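Local coordinates for protein CG8862 (Drosophila melanogaster, PDB 3ISM) that is endonuclease G, a magnesium-dependent mitochondrial nuclease that probably cleaves DNA and RNA and is held in an inhibitory complex with CG4930, at the interface of chains A and C and the interface of chains B and C. Sequence-based numbering; all coordinates share one arbitrary frame. Chains: chain A/B, CG8862; chain C, CG4930.

Contact 1: the interface of chains A and C. Residues chain A 89, 92-94; chain C 45, 98, 101-102.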
loop_
_atom_site.group_PDB
_atom_site.type_symbol
_atom_site.label_atom_id
_atom_site.label_comp_id
_atom_site.label_asym_id
_atom_site.label_seq_id
_atom_site.Cartn_x
_atom_site.Cartn_y
_atom_site.Cartn_z
ATOM N N ASN A 89 -7.475 -4.013 18.580
ATOM C CA ASN A 89 -6.590 -4.832 19.418
ATOM C C ASN A 89 -6.585 -6.331 19.060
ATOM O O ASN A 89 -5.520 -6.966 19.084
ATOM C CB ASN A 89 -6.923 -4.629 20.904
ATOM C CG ASN A 89 -6.390 -3.299 21.427
ATOM O OD1 ASN A 89 -5.315 -2.868 21.030
ATOM N ND2 ASN A 89 -7.149 -2.643 22.291
ATOM N N TYR A 92 -3.969 -7.366 16.539
ATOM C CA TYR A 92 -2.604 -7.475 17.019
ATOM C C TYR A 92 -2.368 -8.607 18.028
ATOM O O TYR A 92 -1.234 -9.068 18.152
ATOM C CB TYR A 92 -2.191 -6.158 17.676
ATOM C CG TYR A 92 -1.917 -5.024 16.715
ATOM C CD1 TYR A 92 -2.949 -4.189 16.273
ATOM C CD2 TYR A 92 -0.626 -4.782 16.248
ATOM C CE1 TYR A 92 -2.700 -3.129 15.384
ATOM C CE2 TYR A 92 -0.368 -3.718 15.376
ATOM C CZ TYR A 92 -1.408 -2.900 14.951
ATOM O OH TYR A 92 -1.149 -1.854 14.096
ATOM N N ARG A 93 -3.393 -9.005 18.787
ATOM C CA ARG A 93 -3.207 -9.983 19.874
ATOM C C ARG A 93 -2.701 -11.295 19.285
ATOM O O ARG A 93 -3.290 -11.819 18.334
ATOM C CB ARG A 93 -4.497 -10.209 20.692
ATOM C CG ARG A 93 -4.469 -11.370 21.745
ATOM C CD ARG A 93 -3.699 -11.000 23.057
ATOM N NE ARG A 93 -3.602 -12.098 24.047
ATOM C CZ ARG A 93 -2.450 -12.636 24.458
ATOM N NH1 ARG A 93 -1.292 -12.192 23.982
ATOM N NH2 ARG A 93 -2.443 -13.621 25.343
ATOM N N ARG A 94 -1.579 -11.786 19.815
ATOM C CA ARG A 94 -0.984 -13.043 19.320
ATOM C C ARG A 94 -0.684 -13.065 17.794
ATOM O O ARG A 94 -0.639 -14.129 17.180
ATOM C CB ARG A 94 -1.839 -14.249 19.745
ATOM C CG ARG A 94 -1.862 -14.479 21.260
ATOM C CD ARG A 94 -3.034 -15.338 21.703
ATOM N NE ARG A 94 -2.753 -16.033 22.972
ATOM C CZ ARG A 94 -3.680 -16.500 23.811
ATOM N NH1 ARG A 94 -4.975 -16.335 23.550
ATOM N NH2 ARG A 94 -3.315 -17.126 24.934
ATOM N N GLN C 45 -11.838 -11.409 23.457
ATOM C CA GLN C 45 -11.437 -11.580 22.060
ATOM C C GLN C 45 -12.651 -11.653 21.135
ATOM O O GLN C 45 -12.921 -12.695 20.525
ATOM C CB GLN C 45 -10.587 -12.841 21.886
ATOM C CG GLN C 45 -9.175 -12.738 22.411
ATOM C CD GLN C 45 -8.469 -14.089 22.466
ATOM O OE1 GLN C 45 -9.027 -15.085 22.947
ATOM N NE2 GLN C 45 -7.228 -14.125 21.985
ATOM N N ASP C 98 -2.094 -12.937 28.902
ATOM C CA ASP C 98 -3.119 -11.962 28.533
ATOM C C ASP C 98 -2.879 -10.602 29.167
ATOM O O ASP C 98 -3.050 -9.569 28.509
ATOM C CB ASP C 98 -4.508 -12.482 28.908
ATOM C CG ASP C 98 -4.946 -13.620 28.023
ATOM O OD1 ASP C 98 -4.550 -13.628 26.845
ATOM O OD2 ASP C 98 -5.666 -14.515 28.488
ATOM N N PHE C 101 -0.723 -8.053 27.430
ATOM C CA PHE C 101 -1.324 -7.396 26.277
ATOM C C PHE C 101 -2.432 -6.426 26.708
ATOM O O PHE C 101 -2.479 -5.280 26.247
ATOM C CB PHE C 101 -1.877 -8.445 25.296
ATOM C CG PHE C 101 -2.505 -7.851 24.053
ATOM C CD1 PHE C 101 -1.720 -7.492 22.959
ATOM C CD2 PHE C 101 -3.880 -7.655 23.972
ATOM C CE1 PHE C 101 -2.294 -6.949 21.815
ATOM C CE2 PHE C 101 -4.463 -7.104 22.821
ATOM C CZ PHE C 101 -3.670 -6.752 21.746
ATOM N N TYR C 102 -3.327 -6.896 27.580
ATOM C CA TYR C 102 -4.501 -6.101 27.988
ATOM C C TYR C 102 -4.292 -5.147 29.181
ATOM O O TYR C 102 -4.801 -4.034 29.149
ATOM C CB TYR C 102 -5.705 -6.992 28.305
ATOM C CG TYR C 102 -6.192 -7.849 27.170
ATOM C CD1 TYR C 102 -5.942 -9.215 27.164
ATOM C CD2 TYR C 102 -6.906 -7.300 26.111
ATOM C CE1 TYR C 102 -6.374 -10.021 26.140
ATOM C CE2 TYR C 102 -7.341 -8.094 25.067
ATOM C CZ TYR C 102 -7.077 -9.457 25.094
ATOM O OH TYR C 102 -7.513 -10.259 24.081
HETATM O O HOH W 1 -6.076 -13.149 24.456
#
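A:Arg93 reaches across to C:Asp98 while the middle of its chain lies over the ring of C:Phe101; an arginine is long enough to lay its methylenes on a ring and still bring its guanidinium to an acid. Its CG is anti to the backbone N (chi1 172°), and a bend at the next torsion carries CD over the flat apolar face that the phenylalanine offers, 3.8 Å from the ring centroid of C:Phe101, in a CH-pi contact. The guanidinium beyond is only moderately inclined to that ring, but stands almost upright to the carboxylate of C:Asp98, their planes 84° apart. With the planes so crossed, NH2 and weakly NE both address one oxygen, OD1, instead of taking one oxygen each. NH2 of A:Arg93 makes a 2.6 Å salt bridge to OD1 of C:Asp98, meeting it on its anti side and 30° out of the carboxylate plane. A water at the guanidinium edge, 2.7 Å from NE of A:Arg93, also pairs with C:Asp98 OD1 and with the phenol OH of C:Tyr102, tying the three groups together.

Behind the contact, CD2 of C:Phe101 sits over the centre of the C:Tyr102 ring, which supports the phenylalanine from within its own chain. The ring tip, CZ of C:Phe101, points at the backbone of A:Asn89. A:Arg94 lays its NE over one face of the A:Arg93 guanidinium, a like-charge neighbour that the nearby C:Asp98 would probably offset in part. NH1 of A:Arg94 lies 3.5 Å from NE2 of the C:Gln45 amide, a neighbour rather than a hydrogen-bond partner.

The site joins helix 89-92 and the loop after it in the nuclease to the C-terminal end of helix 81-102 of the inhibitor, with C:Gln45 following helix 32-43.

Contact 2: the interface of chains B and C. Residues chain B 75, 92, 98-99, 134; chain C 286, 330-331.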
loop_
_atom_site.group_PDB
_atom_site.type_symbol
_atom_site.label_atom_id
_atom_site.label_comp_id
_atom_site.label_asym_id
_atom_site.label_seq_id
_atom_site.Cartn_x
_atom_site.Cartn_y
_atom_site.Cartn_z
ATOM N N PHE B 75 1.422 6.866 -25.651
ATOM C CA PHE B 75 1.672 6.753 -24.226
ATOM C C PHE B 75 2.830 7.680 -23.859
ATOM O O PHE B 75 3.903 7.618 -24.463
ATOM C CB PHE B 75 1.999 5.305 -23.865
ATOM C CG PHE B 75 0.871 4.330 -24.137
ATOM C CD1 PHE B 75 -0.143 4.150 -23.215
ATOM C CD2 PHE B 75 0.844 3.586 -25.303
ATOM C CE1 PHE B 75 -1.171 3.252 -23.449
ATOM C CE2 PHE B 75 -0.182 2.687 -25.548
ATOM C CZ PHE B 75 -1.193 2.519 -24.618
ATOM N N TYR B 92 7.680 -0.236 -18.558
ATOM C CA TYR B 92 6.712 -1.184 -19.124
ATOM C C TYR B 92 7.292 -2.014 -20.257
ATOM O O TYR B 92 6.783 -3.108 -20.541
ATOM C CB TYR B 92 5.514 -0.424 -19.695
ATOM C CG TYR B 92 4.543 0.063 -18.662
ATOM C CD1 TYR B 92 4.693 1.317 -18.074
ATOM C CD2 TYR B 92 3.477 -0.732 -18.258
ATOM C CE1 TYR B 92 3.789 1.775 -17.108
ATOM C CE2 TYR B 92 2.571 -0.281 -17.302
ATOM C CZ TYR B 92 2.739 0.968 -16.731
ATOM O OH TYR B 92 1.846 1.407 -15.788
ATOM N N ASP B 98 0.928 -4.864 -20.259
ATOM C CA ASP B 98 0.444 -3.794 -21.098
ATOM C C ASP B 98 0.396 -2.532 -20.239
ATOM O O ASP B 98 0.235 -2.626 -19.026
ATOM C CB ASP B 98 -0.988 -4.115 -21.537
ATOM C CG ASP B 98 -1.054 -4.987 -22.763
ATOM O OD1 ASP B 98 -0.018 -5.542 -23.191
ATOM O OD2 ASP B 98 -2.169 -5.107 -23.313
ATOM N N ARG B 99 0.513 -1.366 -20.871
ATOM C CA ARG B 99 0.122 -0.107 -20.236
ATOM C C ARG B 99 -1.399 -0.040 -20.286
ATOM O O ARG B 99 -1.999 0.260 -21.346
ATOM C CB ARG B 99 0.729 1.093 -20.973
ATOM C CG ARG B 99 2.245 1.109 -20.968
ATOM C CD ARG B 99 2.816 1.955 -22.080
ATOM N NE ARG B 99 2.722 1.279 -23.367
ATOM C CZ ARG B 99 3.420 1.605 -24.455
ATOM N NH1 ARG B 99 4.296 2.603 -24.426
ATOM N NH2 ARG B 99 3.245 0.918 -25.575
ATOM N N ARG B 134 -6.718 -6.663 -23.181
ATOM C CA ARG B 134 -7.172 -6.688 -24.573
ATOM C C ARG B 134 -8.457 -7.479 -24.766
ATOM O O ARG B 134 -9.075 -7.409 -25.820
ATOM C CB ARG B 134 -6.077 -7.232 -25.499
ATOM C CG ARG B 134 -4.739 -6.516 -25.335
ATOM C CD ARG B 134 -3.687 -6.994 -26.348
ATOM N NE ARG B 134 -2.354 -6.678 -25.836
ATOM C CZ ARG B 134 -1.210 -7.033 -26.414
ATOM N NH1 ARG B 134 -0.055 -6.700 -25.850
ATOM N NH2 ARG B 134 -1.220 -7.717 -27.540
ATOM N N PHE C 286 5.337 -1.062 -29.670
ATOM C CA PHE C 286 5.464 -0.502 -28.326
ATOM C C PHE C 286 5.612 1.010 -28.351
ATOM O O PHE C 286 4.983 1.707 -27.563
ATOM C CB PHE C 286 6.632 -1.119 -27.552
ATOM C CG PHE C 286 6.756 -0.595 -26.135
ATOM C CD1 PHE C 286 7.657 0.429 -25.824
ATOM C CD2 PHE C 286 5.945 -1.099 -25.124
ATOM C CE1 PHE C 286 7.751 0.925 -24.537
ATOM C CE2 PHE C 286 6.041 -0.605 -23.823
ATOM C CZ PHE C 286 6.941 0.408 -23.535
ATOM N N ASP C 330 -0.157 -3.280 -27.313
ATOM C CA ASP C 330 -1.051 -2.750 -26.289
ATOM C C ASP C 330 -1.688 -1.426 -26.688
ATOM O O ASP C 330 -2.390 -0.804 -25.897
ATOM C CB ASP C 330 -0.367 -2.674 -24.904
ATOM C CG ASP C 330 0.704 -1.586 -24.795
ATOM O OD1 ASP C 330 1.210 -1.402 -23.662
ATOM O OD2 ASP C 330 1.051 -0.924 -25.802
ATOM N N TYR C 331 -1.449 -1.002 -27.928
ATOM C CA TYR C 331 -2.161 0.145 -28.498
ATOM C C TYR C 331 -3.586 -0.221 -28.907
ATOM O O TYR C 331 -4.371 0.664 -29.268
ATOM C CB TYR C 331 -1.417 0.695 -29.711
ATOM C CG TYR C 331 -0.345 1.681 -29.367
ATOM C CD1 TYR C 331 -0.608 3.040 -29.380
ATOM C CD2 TYR C 331 0.936 1.255 -29.026
ATOM C CE1 TYR C 331 0.379 3.966 -29.063
ATOM C CE2 TYR C 331 1.936 2.170 -28.712
ATOM C CZ TYR C 331 1.648 3.519 -28.729
ATOM O OH TYR C 331 2.621 4.432 -28.419
HETATM O O HOH W 2 -3.337 -0.700 -23.462
#
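Strand 98-101 of chain B meets two pieces of chain C: loop 330-331, between helices 309-317 and 340-343, and the C-terminal end of helix 267-287; the loop carrying B:Phe75 closes one side. B:Arg99 and C:Asp330 face each other in a side-on pair, the two oxygens of the aspartate matching NE and NH2 of the arginine. NE of B:Arg99 gives a 3.1 Å hydrogen bond to OD1 of C:Asp330, and NH2 gives one of 2.9 Å to OD2, on its syn lone pair. The two planar groups are nearly coplanar, 28° apart, which suits a two-pronged pairing. OD1 of C:Asp330 takes a second bond, 2.9 Å from the backbone N of B:Arg99, which comes from its anti side. The carboxylate gets there because CG of C:Asp330 takes the crowded position between backbone N and carbonyl carbon (chi1 71°).

NH2 of B:Arg99 also bonds the carbonyl O of C:Phe286 at 2.8 Å, in the carbonyl plane and on a lone pair. Two aromatics, whose flat faces or edges suit a planar cation, hold the guanidinium flat. The C:Phe286 ring stacks on one face, only 5° from parallel, with NH1 of B:Arg99 3.7 Å from its centroid, a cation-pi contact; B:Phe75 CD2 lies over the opposite face. B:Phe75 in turn presents its edge to the face of C:Tyr331. An alanine in place of B:Arg99 would probably leave the C:Asp330 carboxylate without its charged mate and open a gap between the two phenylalanines.

B:Asp98, packed against CB of C:Asp330, is gripped side-on by NE and NH1 of B:Arg134, which is likely to ease the closeness of two acids. A water links the carbonyl O atoms of B:Arg99 and C:Asp330.

Strand 98-101 carries the family's DRGH motif and ends at the active-site histidine, B:His101, about 7 Å from the centre of the contact; chain C thus lies against the start of the catalytic strand.

Contact 1 and contact 2 lie about 48 Å apart, centre to centre, on one CG4930 chain that bridges two EndoG copies. Helix 89-92 with its tyrosine takes part in both, as A:Tyr92 and B:Tyr92, and each time meets a phenylalanine near the C-terminal end of a long inhibitor helix. The arginine lying on that phenylalanine differs, however. Contact 2 reaches the catalytic motif itself, whereas contact 1 is centred about 14 Å from A:His101 and uses the loop after helix 89-92, farther from the histidine. This fits inhibition by obstructing the active-site region, with one inhibitor engaging both nucleases of the assembly.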